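Local coordinates for protein dally-like, isoform A (Drosophila melanogaster, PDB 6XTZ) that is probably a cell-surface proteoglycan, a glypican that binds Wnt and Hedgehog proteins, its all-helical core shielding the palmitoleate lipid of Wnt so that Wnt can signal at a distance, at residues 265-270 against 456-461; 46-50 against 237-241; 120-124 against 146-150; 171-176 against 318-322. The protein carries 5 engineered substitutions. One frame throughout, in Å; residues are numbered along the deposited sequence.

Contact 1: 265-270 against 456-461; sequences FDSEWE and YKKFWS
Residues 265-270 are regular helix, part of helix 263-283; the chain of 456-461 leaves helix 441-455 at Tyr456, makes a type I beta turn from Tyr456 to Phe459 and heads into helix 459-467. CA atoms pair most closely at Asp266-Trp460 (5.3 Å) and Glu270-Lys457 (5.4 Å). Phe265 and Trp269, both t at chi1, and Trp460, m, form an aromatic cluster. The edge of Phe265 meets the six-membered ring face of Trp460 (centroids 5.2 Å, planes 89°), and the Trp460 edge meets the five-membered ring face of Trp269 (4.4 Å, 80°). The indole donor of Trp269 is satisfied by the turn: NE1 to Tyr456 O, 2.5 Å. Two waters bridge the polar groups. Water 1 lies 2.6 Å from Asp266 OD1 and 2.8 Å from Lys457 O, and accepts from Trp460 N at 2.9 Å; water 2 joins Asp266 OD1 (2.4 Å), Glu270 OE2 (2.5 Å) and Ser461 OG (2.5 Å). Glu270 OE2 also takes a salt bridge from Lys458 NZ, 3.1 Å. Met76 of helix 51-110 touches Trp269, Tyr456 and Phe459. The chemistry implies a helix-linking turn of the glypican core docked onto helix 263-283 by its backbone carbonyl, with aromatics inside and a hydrated, charged outer side.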
loop_
_atom_site.group_PDB
_atom_site.type_symbol
_atom_site.label_atom_id
_atom_site.label_comp_id
_atom_site.label_asym_id
_atom_site.label_seq_id
_atom_site.Cartn_x
_atom_site.Cartn_y
_atom_site.Cartn_z
ATOM N N PHE A 265 -5.103 -6.185 9.997
ATOM C CA PHE A 265 -4.175 -5.687 8.989
ATOM C C PHE A 265 -4.535 -6.203 7.604
ATOM O O PHE A 265 -4.350 -5.493 6.609
ATOM C CB PHE A 265 -2.747 -6.087 9.356
ATOM C CG PHE A 265 -1.690 -5.355 8.581
ATOM C CD1 PHE A 265 -1.279 -4.091 8.972
ATOM C CD2 PHE A 265 -1.101 -5.932 7.470
ATOM C CE1 PHE A 265 -0.303 -3.414 8.266
ATOM C CE2 PHE A 265 -0.125 -5.262 6.759
ATOM C CZ PHE A 265 0.274 -4.001 7.158
ATOM N N ASP A 266 -5.061 -7.429 7.524
ATOM C CA ASP A 266 -5.484 -7.974 6.240
ATOM C C ASP A 266 -6.666 -7.199 5.667
ATOM O O ASP A 266 -6.684 -6.879 4.474
ATOM C CB ASP A 266 -5.833 -9.452 6.394
ATOM C CG ASP A 266 -6.589 -10.001 5.206
ATOM O OD1 ASP A 266 -6.096 -9.861 4.068
ATOM O OD2 ASP A 266 -7.673 -10.584 5.415
ATOM N N SER A 267 -7.661 -6.885 6.501
ATOM C CA SER A 267 -8.844 -6.194 5.998
ATOM C C SER A 267 -8.510 -4.775 5.555
ATOM O O SER A 267 -8.989 -4.316 4.511
ATOM C CB SER A 267 -9.945 -6.187 7.061
ATOM O OG SER A 267 -9.549 -5.460 8.210
ATOM N N GLU A 268 -7.682 -4.067 6.327
ATOM C CA GLU A 268 -7.283 -2.723 5.925
ATOM C C GLU A 268 -6.367 -2.746 4.707
ATOM O O GLU A 268 -6.361 -1.791 3.922
ATOM C CB GLU A 268 -6.606 -2.000 7.090
ATOM C CG GLU A 268 -7.515 -1.765 8.285
ATOM C CD GLU A 268 -8.659 -0.810 7.982
ATOM O OE1 GLU A 268 -8.596 -0.093 6.961
ATOM O OE2 GLU A 268 -9.624 -0.777 8.771
ATOM N N TRP A 269 -5.590 -3.819 4.534
ATOM C CA TRP A 269 -4.779 -3.958 3.328
ATOM C C TRP A 269 -5.660 -4.010 2.087
ATOM O O TRP A 269 -5.306 -3.456 1.039
ATOM C CB TRP A 269 -3.907 -5.210 3.427
ATOM C CG TRP A 269 -2.919 -5.369 2.307
ATOM C CD1 TRP A 269 -3.098 -6.065 1.148
ATOM C CD2 TRP A 269 -1.591 -4.832 2.250
ATOM N NE1 TRP A 269 -1.966 -5.992 0.370
ATOM C CE2 TRP A 269 -1.027 -5.239 1.024
ATOM C CE3 TRP A 269 -0.825 -4.046 3.118
ATOM C CZ2 TRP A 269 0.267 -4.885 0.644
ATOM C CZ3 TRP A 269 0.458 -3.697 2.739
ATOM C CH2 TRP A 269 0.992 -4.116 1.512
ATOM N N GLU A 270 -6.817 -4.668 2.188
ATOM C CA GLU A 270 -7.772 -4.662 1.086
ATOM C C GLU A 270 -8.321 -3.263 0.844
ATOM O O GLU A 270 -8.494 -2.849 -0.308
ATOM C CB GLU A 270 -8.906 -5.649 1.363
ATOM C CG GLU A 270 -8.471 -7.106 1.378
ATOM C CD GLU A 270 -9.643 -8.062 1.484
ATOM O OE1 GLU A 270 -10.798 -7.590 1.495
ATOM O OE2 GLU A 270 -9.410 -9.286 1.559
ATOM N N TYR A 456 -1.496 -8.057 -5.010
ATOM C CA TYR A 456 -1.269 -8.205 -3.579
ATOM C C TYR A 456 -2.481 -7.828 -2.736
ATOM O O TYR A 456 -2.342 -7.654 -1.521
ATOM C CB TYR A 456 -0.068 -7.362 -3.142
ATOM C CG TYR A 456 1.251 -7.799 -3.737
ATOM C CD1 TYR A 456 1.734 -9.085 -3.535
ATOM C CD2 TYR A 456 2.021 -6.920 -4.484
ATOM C CE1 TYR A 456 2.944 -9.486 -4.075
ATOM C CE2 TYR A 456 3.227 -7.310 -5.025
ATOM C CZ TYR A 456 3.686 -8.591 -4.820
ATOM O OH TYR A 456 4.889 -8.972 -5.362
ATOM N N LYS A 457 -3.660 -7.698 -3.350
ATOM C CA LYS A 457 -4.852 -7.309 -2.602
ATOM C C LYS A 457 -5.198 -8.345 -1.539
ATOM O O LYS A 457 -5.425 -8.005 -0.373
ATOM C CB LYS A 457 -6.026 -7.106 -3.561
ATOM C CG LYS A 457 -7.328 -6.690 -2.891
ATOM C CD LYS A 457 -8.359 -6.259 -3.928
ATOM C CE LYS A 457 -9.677 -5.851 -3.284
ATOM N NZ LYS A 457 -10.362 -7.000 -2.634
ATOM N N LYS A 458 -5.239 -9.620 -1.926
ATOM C CA LYS A 458 -5.562 -10.714 -1.019
ATOM C C LYS A 458 -4.314 -11.393 -0.466
ATOM O O LYS A 458 -4.361 -12.576 -0.112
ATOM C CB LYS A 458 -6.449 -11.739 -1.725
ATOM C CG LYS A 458 -7.742 -11.177 -2.296
ATOM C CD LYS A 458 -8.754 -10.886 -1.200
ATOM C CE LYS A 458 -10.113 -10.537 -1.789
ATOM N NZ LYS A 458 -11.146 -10.362 -0.731
ATOM N N PHE A 459 -3.197 -10.665 -0.381
ATOM C CA PHE A 459 -1.929 -11.287 -0.011
ATOM C C PHE A 459 -1.987 -11.893 1.386
ATOM O O PHE A 459 -1.527 -13.020 1.599
ATOM C CB PHE A 459 -0.793 -10.265 -0.098
ATOM C CG PHE A 459 0.502 -10.752 0.491
ATOM C CD1 PHE A 459 1.366 -11.536 -0.254
ATOM C CD2 PHE A 459 0.852 -10.432 1.795
ATOM C CE1 PHE A 459 2.556 -11.991 0.288
ATOM C CE2 PHE A 459 2.037 -10.887 2.343
ATOM C CZ PHE A 459 2.890 -11.666 1.588
ATOM N N TRP A 460 -2.549 -11.163 2.349
ATOM C CA TRP A 460 -2.491 -11.601 3.738
ATOM C C TRP A 460 -3.452 -12.752 4.016
ATOM O O TRP A 460 -3.100 -13.690 4.738
ATOM C CB TRP A 460 -2.768 -10.415 4.663
ATOM C CG TRP A 460 -1.745 -9.331 4.509
ATOM C CD1 TRP A 460 -1.865 -8.188 3.773
ATOM C CD2 TRP A 460 -0.432 -9.303 5.082
ATOM N NE1 TRP A 460 -0.711 -7.445 3.862
ATOM C CE2 TRP A 460 0.184 -8.108 4.659
ATOM C CE3 TRP A 460 0.279 -10.169 5.918
ATOM C CZ2 TRP A 460 1.477 -7.757 5.043
ATOM C CZ3 TRP A 460 1.564 -9.821 6.296
ATOM C CH2 TRP A 460 2.149 -8.625 5.860
ATOM N N SER A 461 -4.660 -12.709 3.451
ATOM C CA SER A 461 -5.594 -13.813 3.644
ATOM C C SER A 461 -5.201 -15.045 2.841
ATOM O O SER A 461 -5.684 -16.143 3.138
ATOM C CB SER A 461 -7.016 -13.382 3.277
ATOM O OG SER A 461 -7.101 -12.966 1.923
HETATM O O HOH W 1 -4.608 -9.092 2.053
HETATM O O HOH W 2 -7.198 -10.431 1.965
#

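Contact 2: 46-50 against 237-241; sequences GTCCT and GACKG
A disulfide staples an irregular loop, 46-50, to the Schellman-terminated end of helix 236-239 in this cysteine-rich end of the glypican core. Gly46 (phi/psi 106/178) leads into extended Thr47 (-144/153), whose t rotamer sets up an ST turn: Cys49 N donates to Thr47 OG1 at 3.2 Å. Thr47 OG1 also lies 3.4 Å from Cys239 O, at best a weak bond. Cys48 (-91/4) makes the firm backbone link, N to Cys239 O at 2.9 Å and 169°, where the CA atoms come closest (4.7 Å). Its own SG is tied to Cys10. Cys49 (-118/144) carries the staple, with Met57 of helix 51-110 against both of its cysteines, and Thr50, the N-cap of that helix, bonds Met53 N through OG1. On the helix side, Gly241 (80/5) is the Schellman C-prime residue, Gly241 N bonding Ala238 O at 3.0 Å and the next residue's N bonding Gly237 O. The Cys49 and Cys239 side chains are both m, and their SG atoms join at 2.0 Å with chi3 -87°.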
loop_
_atom_site.group_PDB
_atom_site.type_symbol
_atom_site.label_atom_id
_atom_site.label_comp_id
_atom_site.label_asym_id
_atom_site.label_seq_id
_atom_site.Cartn_x
_atom_site.Cartn_y
_atom_site.Cartn_z
ATOM N N GLY A 46 -0.404 -46.062 23.373
ATOM C CA GLY A 46 0.976 -45.704 23.111
ATOM C C GLY A 46 1.100 -44.732 21.949
ATOM O O GLY A 46 0.122 -44.344 21.309
ATOM N N THR A 47 2.347 -44.346 21.691
ATOM C CA THR A 47 2.678 -43.418 20.622
ATOM C C THR A 47 4.011 -43.815 20.005
ATOM O O THR A 47 4.855 -44.429 20.663
ATOM C CB THR A 47 2.752 -41.972 21.129
ATOM O OG1 THR A 47 3.267 -41.126 20.092
ATOM C CG2 THR A 47 3.658 -41.880 22.349
ATOM N N CYS A 48 4.191 -43.460 18.736
ATOM C CA CYS A 48 5.429 -43.750 18.023
ATOM C C CYS A 48 6.453 -42.631 18.138
ATOM O O CYS A 48 7.516 -42.717 17.516
ATOM C CB CYS A 48 5.141 -44.024 16.543
ATOM S SG CYS A 48 4.113 -45.469 16.236
ATOM N N CYS A 49 6.166 -41.594 18.918
ATOM C CA CYS A 49 7.046 -40.445 19.057
ATOM C C CYS A 49 7.511 -40.311 20.499
ATOM O O CYS A 49 6.754 -40.588 21.435
ATOM C CB CYS A 49 6.342 -39.157 18.621
ATOM S SG CYS A 49 6.023 -39.071 16.853
ATOM N N THR A 50 8.756 -39.887 20.668
ATOM C CA THR A 50 9.300 -39.554 21.973
ATOM C C THR A 50 9.214 -38.048 22.194
ATOM O O THR A 50 8.836 -37.283 21.306
ATOM C CB THR A 50 10.747 -40.032 22.099
ATOM O OG1 THR A 50 11.573 -39.293 21.191
ATOM C CG2 THR A 50 10.849 -41.515 21.770
ATOM N N GLY A 237 0.377 -36.690 13.070
ATOM C CA GLY A 237 -0.224 -37.810 12.366
ATOM C C GLY A 237 0.695 -39.014 12.305
ATOM O O GLY A 237 0.254 -40.153 12.472
ATOM N N ALA A 238 1.990 -38.778 12.078
ATOM C CA ALA A 238 2.943 -39.880 12.031
ATOM C C ALA A 238 3.143 -40.510 13.402
ATOM O O ALA A 238 3.502 -41.689 13.495
ATOM C CB ALA A 238 4.279 -39.398 11.467
ATOM N N CYS A 239 2.921 -39.747 14.475
ATOM C CA CYS A 239 3.052 -40.306 15.815
ATOM C C CYS A 239 1.988 -41.356 16.113
ATOM O O CYS A 239 2.181 -42.174 17.019
ATOM C CB CYS A 239 2.998 -39.191 16.861
ATOM S SG CYS A 239 4.325 -37.970 16.701
ATOM N N LYS A 240 0.879 -41.356 15.377
ATOM C CA LYS A 240 -0.134 -42.396 15.488
ATOM C C LYS A 240 -0.002 -43.461 14.407
ATOM O O LYS A 240 -0.940 -44.238 14.202
ATOM C CB LYS A 240 -1.536 -41.786 15.442
ATOM C CG LYS A 240 -1.954 -41.068 16.717
ATOM C CD LYS A 240 -3.434 -40.729 16.685
ATOM C CE LYS A 240 -3.894 -40.172 18.016
ATOM N NZ LYS A 240 -5.364 -39.944 18.056
ATOM N N GLY A 241 1.134 -43.519 13.717
ATOM C CA GLY A 241 1.320 -44.490 12.662
ATOM C C GLY A 241 0.677 -44.133 11.343
ATOM O O GLY A 241 0.717 -44.947 10.413
#

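Contact 3: 120-124 against 146-150; sequences VFSDL and FFNTL
Both segments are regular helix, 120-124 within helix 118-134 and 146-150 within helix 139-158, running antiparallel at 176° with their axes 10.8 Å apart. The nearest CA atoms are those of Leu124 and Phe146, 6.9 Å apart, and no hydrogen bond crosses. Phe146, t at chi1 and pointing toward the other helix, is the centre of the interface. Leu124, also t, sets CD2 over its ring face, a CH-pi contact 3.5 Å from the ring centroid and only 4° off the normal. The edge of Phe146 meets the face of Phe121 (m) in an offset edge-to-face pair, centroids 5.4 Å apart and planes at 77°, with Phe121 CE2 3.6 Å from Phe146 CZ. This is a helical hairpin of the all-helical glypican core, and Phe146 also lines the pocket for O-palmitoleoyl serine, its side chain about 4 Å from the bound lipid. Val120 (t) packs beside the Phe146 ring, CG1 to Phe146 CE1 and CG1 to Leu150 CD1 both 3.7 Å; Val120 CG2 meets Thr149 CG2 at 4.1 Å, while Thr149 OG1 bonds Lys145 O. Beyond the pair, Phe121 also meets the Tyr114 ring, and Leu124 touches Val142 and Met143.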
loop_
_atom_site.group_PDB
_atom_site.type_symbol
_atom_site.label_atom_id
_atom_site.label_comp_id
_atom_site.label_asym_id
_atom_site.label_seq_id
_atom_site.Cartn_x
_atom_site.Cartn_y
_atom_site.Cartn_z
ATOM N N VAL A 120 8.229 34.517 -12.154
ATOM C CA VAL A 120 6.917 34.171 -11.614
ATOM C C VAL A 120 6.597 32.710 -11.900
ATOM O O VAL A 120 5.980 32.019 -11.080
ATOM C CB VAL A 120 5.834 35.108 -12.183
ATOM C CG1 VAL A 120 4.486 34.812 -11.544
ATOM C CG2 VAL A 120 6.220 36.563 -11.970
ATOM N N PHE A 121 7.027 32.214 -13.060
ATOM C CA PHE A 121 6.747 30.832 -13.432
ATOM C C PHE A 121 7.738 29.865 -12.792
ATOM O O PHE A 121 7.358 28.756 -12.401
ATOM C CB PHE A 121 6.756 30.689 -14.953
ATOM C CG PHE A 121 5.669 31.467 -15.640
ATOM C CD1 PHE A 121 5.850 32.804 -15.965
ATOM C CD2 PHE A 121 4.465 30.864 -15.959
ATOM C CE1 PHE A 121 4.852 33.521 -16.596
ATOM C CE2 PHE A 121 3.462 31.575 -16.592
ATOM C CZ PHE A 121 3.656 32.906 -16.910
ATOM N N SER A 122 9.008 30.263 -12.675
ATOM C CA SER A 122 9.984 29.393 -12.030
ATOM C C SER A 122 9.712 29.260 -10.537
ATOM O O SER A 122 9.934 28.188 -9.963
ATOM C CB SER A 122 11.404 29.909 -12.270
ATOM O OG SER A 122 11.629 31.135 -11.597
ATOM N N ASP A 123 9.229 30.327 -9.894
ATOM C CA ASP A 123 8.864 30.232 -8.484
ATOM C C ASP A 123 7.695 29.278 -8.281
ATOM O O ASP A 123 7.643 28.555 -7.279
ATOM C CB ASP A 123 8.526 31.616 -7.928
ATOM C CG ASP A 123 9.735 32.526 -7.852
ATOM O OD1 ASP A 123 10.869 32.007 -7.799
ATOM O OD2 ASP A 123 9.550 33.762 -7.844
ATOM N N LEU A 124 6.745 29.262 -9.219
ATOM C CA LEU A 124 5.630 28.326 -9.121
ATOM C C LEU A 124 6.106 26.888 -9.280
ATOM O O LEU A 124 5.677 26.002 -8.532
ATOM C CB LEU A 124 4.569 28.659 -10.169
ATOM C CG LEU A 124 3.388 27.688 -10.258
ATOM C CD1 LEU A 124 2.670 27.577 -8.918
ATOM C CD2 LEU A 124 2.422 28.121 -11.352
ATOM N N PHE A 146 -0.041 32.993 -7.421
ATOM C CA PHE A 146 0.539 33.002 -8.760
ATOM C C PHE A 146 -0.299 33.844 -9.713
ATOM O O PHE A 146 0.226 34.715 -10.417
ATOM C CB PHE A 146 0.672 31.567 -9.271
ATOM C CG PHE A 146 1.056 31.466 -10.718
ATOM C CD1 PHE A 146 2.345 31.759 -11.130
ATOM C CD2 PHE A 146 0.132 31.052 -11.663
ATOM C CE1 PHE A 146 2.702 31.656 -12.462
ATOM C CE2 PHE A 146 0.482 30.948 -12.996
ATOM C CZ PHE A 146 1.769 31.251 -13.396
ATOM N N PHE A 147 -1.611 33.604 -9.746
ATOM C CA PHE A 147 -2.469 34.368 -10.643
ATOM C C PHE A 147 -2.673 35.794 -10.150
ATOM O O PHE A 147 -2.870 36.703 -10.963
ATOM C CB PHE A 147 -3.813 33.664 -10.819
ATOM C CG PHE A 147 -3.738 32.426 -11.664
ATOM C CD1 PHE A 147 -3.588 32.521 -13.038
ATOM C CD2 PHE A 147 -3.814 31.170 -11.088
ATOM C CE1 PHE A 147 -3.517 31.385 -13.822
ATOM C CE2 PHE A 147 -3.742 30.030 -11.865
ATOM C CZ PHE A 147 -3.593 30.137 -13.233
ATOM N N ASN A 148 -2.626 36.011 -8.833
ATOM C CA ASN A 148 -2.714 37.370 -8.308
ATOM C C ASN A 148 -1.564 38.228 -8.821
ATOM O O ASN A 148 -1.767 39.387 -9.200
ATOM C CB ASN A 148 -2.725 37.348 -6.779
ATOM C CG ASN A 148 -2.840 38.735 -6.177
ATOM O OD1 ASN A 148 -1.836 39.402 -5.928
ATOM N ND2 ASN A 148 -4.069 39.176 -5.940
ATOM N N THR A 149 -0.350 37.672 -8.839
ATOM C CA THR A 149 0.783 38.385 -9.418
ATOM C C THR A 149 0.564 38.639 -10.904
ATOM O O THR A 149 0.873 39.725 -11.409
ATOM C CB THR A 149 2.072 37.598 -9.187
ATOM O OG1 THR A 149 2.295 37.449 -7.780
ATOM C CG2 THR A 149 3.261 38.315 -9.806
ATOM N N LEU A 150 0.020 37.652 -11.620
ATOM C CA LEU A 150 -0.322 37.860 -13.023
ATOM C C LEU A 150 -1.417 38.908 -13.175
ATOM O O LEU A 150 -1.404 39.695 -14.128
ATOM C CB LEU A 150 -0.749 36.539 -13.663
ATOM C CG LEU A 150 0.309 35.757 -14.446
ATOM C CD1 LEU A 150 1.571 35.567 -13.625
ATOM C CD2 LEU A 150 -0.247 34.414 -14.892
#

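Contact 4: 171-176 against 318-322; sequences CVSEHM and VFQGC
Segment 171-176 is helical, on helix 169-176; segment 318-322 is the weakly bonded last part of helix 296-322. Their axes pass 9.7 Å apart at 124°, with nearest CA atoms Cys171-Cys322 (5.8 Å) and Val172-Val318 (6.7 Å). At one end Cys171 (t) and Cys322 (m) point toward each other and join SG to SG at 2.0 Å, chi3 -87°. The His175 ring (m) projects into the hollow of the bent end of 318-322. One face of it lies beneath Cys322 SG, 3.6 Å from the ring centroid and 27° off the normal, a sulfur-aromatic contact; its CE1 comes 3.7 Å from Gln320 O, at the ring edge, and 3.7 Å from Gly321 C. Gly321 (phi/psi 108/-20) has no side chain, and a CB there would clash with His175 CE1, about 2.5 Å away. At the other end Val318 is the bump: its CG1 lies 4.2 Å from Val172 CG2, and its CG2 3.9 Å from the CE of Met176, which reaches across from an m, m, t rotamer. Phe155 of helix 139-158 also touches Val318. No hydrogen bond crosses. A disulfide flanked by a sulfur-aromatic histidine contact and valine-methionine packing cross-links this end of the elongated, all-helical glypican core.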
loop_
_atom_site.group_PDB
_atom_site.type_symbol
_atom_site.label_atom_id
_atom_site.label_comp_id
_atom_site.label_asym_id
_atom_site.label_seq_id
_atom_site.Cartn_x
_atom_site.Cartn_y
_atom_site.Cartn_z
ATOM N N CYS A 171 -3.026 47.733 -2.890
ATOM C CA CYS A 171 -4.450 47.903 -3.148
ATOM C C CYS A 171 -4.872 47.127 -4.386
ATOM O O CYS A 171 -5.942 46.507 -4.406
ATOM C CB CYS A 171 -4.780 49.389 -3.300
ATOM S SG CYS A 171 -6.549 49.765 -3.395
ATOM N N VAL A 172 -4.039 47.142 -5.430
ATOM C CA VAL A 172 -4.326 46.348 -6.621
ATOM C C VAL A 172 -4.293 44.863 -6.285
ATOM O O VAL A 172 -5.148 44.091 -6.735
ATOM C CB VAL A 172 -3.337 46.694 -7.751
ATOM C CG1 VAL A 172 -3.652 45.884 -9.000
ATOM C CG2 VAL A 172 -3.374 48.182 -8.051
ATOM N N SER A 173 -3.314 44.442 -5.480
ATOM C CA SER A 173 -3.233 43.041 -5.081
ATOM C C SER A 173 -4.449 42.635 -4.259
ATOM O O SER A 173 -5.045 41.576 -4.489
ATOM C CB SER A 173 -1.944 42.793 -4.297
ATOM O OG SER A 173 -1.822 41.428 -3.934
ATOM N N GLU A 174 -4.836 43.471 -3.291
ATOM C CA GLU A 174 -5.999 43.160 -2.466
ATOM C C GLU A 174 -7.287 43.168 -3.277
ATOM O O GLU A 174 -8.195 42.376 -3.000
ATOM C CB GLU A 174 -6.098 44.148 -1.302
ATOM C CG GLU A 174 -5.211 43.805 -0.116
ATOM C CD GLU A 174 -5.712 42.597 0.655
ATOM O OE1 GLU A 174 -6.912 42.271 0.540
ATOM O OE2 GLU A 174 -4.904 41.973 1.376
ATOM N N HIS A 175 -7.387 44.045 -4.277
ATOM C CA HIS A 175 -8.598 44.104 -5.085
ATOM C C HIS A 175 -8.635 43.009 -6.144
ATOM O O HIS A 175 -9.721 42.554 -6.516
ATOM C CB HIS A 175 -8.729 45.480 -5.738
ATOM C CG HIS A 175 -9.105 46.568 -4.779
ATOM N ND1 HIS A 175 -9.625 47.777 -5.190
ATOM C CD2 HIS A 175 -9.041 46.625 -3.428
ATOM C CE1 HIS A 175 -9.864 48.532 -4.132
ATOM N NE2 HIS A 175 -9.518 47.858 -3.051
ATOM N N MET A 176 -7.474 42.568 -6.632
ATOM C CA MET A 176 -7.440 41.463 -7.582
ATOM C C MET A 176 -7.781 40.125 -6.942
ATOM O O MET A 176 -7.995 39.149 -7.670
ATOM C CB MET A 176 -6.067 41.377 -8.250
ATOM C CG MET A 176 -5.810 42.456 -9.289
ATOM S SD MET A 176 -6.986 42.407 -10.652
ATOM C CE MET A 176 -6.407 43.783 -11.640
ATOM N N VAL A 318 -10.835 48.917 -10.540
ATOM C CA VAL A 318 -9.606 48.988 -9.756
ATOM C C VAL A 318 -9.348 50.418 -9.297
ATOM O O VAL A 318 -8.945 50.653 -8.152
ATOM C CB VAL A 318 -8.423 48.423 -10.562
ATOM C CG1 VAL A 318 -7.111 48.688 -9.843
ATOM C CG2 VAL A 318 -8.606 46.933 -10.794
ATOM N N PHE A 319 -9.582 51.397 -10.178
ATOM C CA PHE A 319 -9.439 52.795 -9.785
ATOM C C PHE A 319 -10.383 53.153 -8.645
ATOM O O PHE A 319 -10.047 53.989 -7.799
ATOM C CB PHE A 319 -9.686 53.710 -10.986
ATOM C CG PHE A 319 -8.592 53.671 -12.016
ATOM C CD1 PHE A 319 -7.295 53.342 -11.658
ATOM C CD2 PHE A 319 -8.862 53.966 -13.342
ATOM C CE1 PHE A 319 -6.288 53.306 -12.604
ATOM C CE2 PHE A 319 -7.860 53.931 -14.294
ATOM C CZ PHE A 319 -6.571 53.601 -13.923
ATOM N N GLN A 320 -11.560 52.533 -8.604
ATOM C CA GLN A 320 -12.485 52.708 -7.490
ATOM C C GLN A 320 -11.964 51.937 -6.284
ATOM O O GLN A 320 -11.987 50.702 -6.269
ATOM C CB GLN A 320 -13.880 52.230 -7.881
ATOM C CG GLN A 320 -14.457 52.918 -9.106
ATOM C CD GLN A 320 -15.745 52.273 -9.582
ATOM O OE1 GLN A 320 -16.259 51.348 -8.952
ATOM N NE2 GLN A 320 -16.272 52.757 -10.702
ATOM N N GLY A 321 -11.489 52.659 -5.271
ATOM C CA GLY A 321 -10.947 52.064 -4.069
ATOM C C GLY A 321 -9.444 52.185 -3.937
ATOM O O GLY A 321 -8.923 52.053 -2.822
ATOM N N CYS A 322 -8.732 52.428 -5.038
ATOM C CA CYS A 322 -7.285 52.614 -5.000
ATOM C C CYS A 322 -6.884 54.010 -5.452
ATOM O O CYS A 322 -6.221 54.729 -4.697
ATOM C CB CYS A 322 -6.588 51.546 -5.857
ATOM S SG CYS A 322 -6.954 49.838 -5.384
#

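Contacts 2 and 4 lie on opposite sides of the chain's centre, their centres 93 Å apart, and both are pinned by disulfides: contact 2 is buried and adds a backbone hydrogen bond, whereas contact 4 is partly exposed and relies on packing. Contact 1, nearest the centre (10 Å away), joins the segments either side of the long unmodelled stretch 324-437 through aromatics, water and charge. Contact 3 is apolar and the one that touches the lipid. Contacts 3 and 4 touch: Asn148 OD1 lies 2.8 Å from Ser173 OG, a probable hydrogen bond between the successive helices 139-158 and 169-176. Helix 51-110 borders contacts 1 and 2, whose nearest atoms are about 24 Å apart.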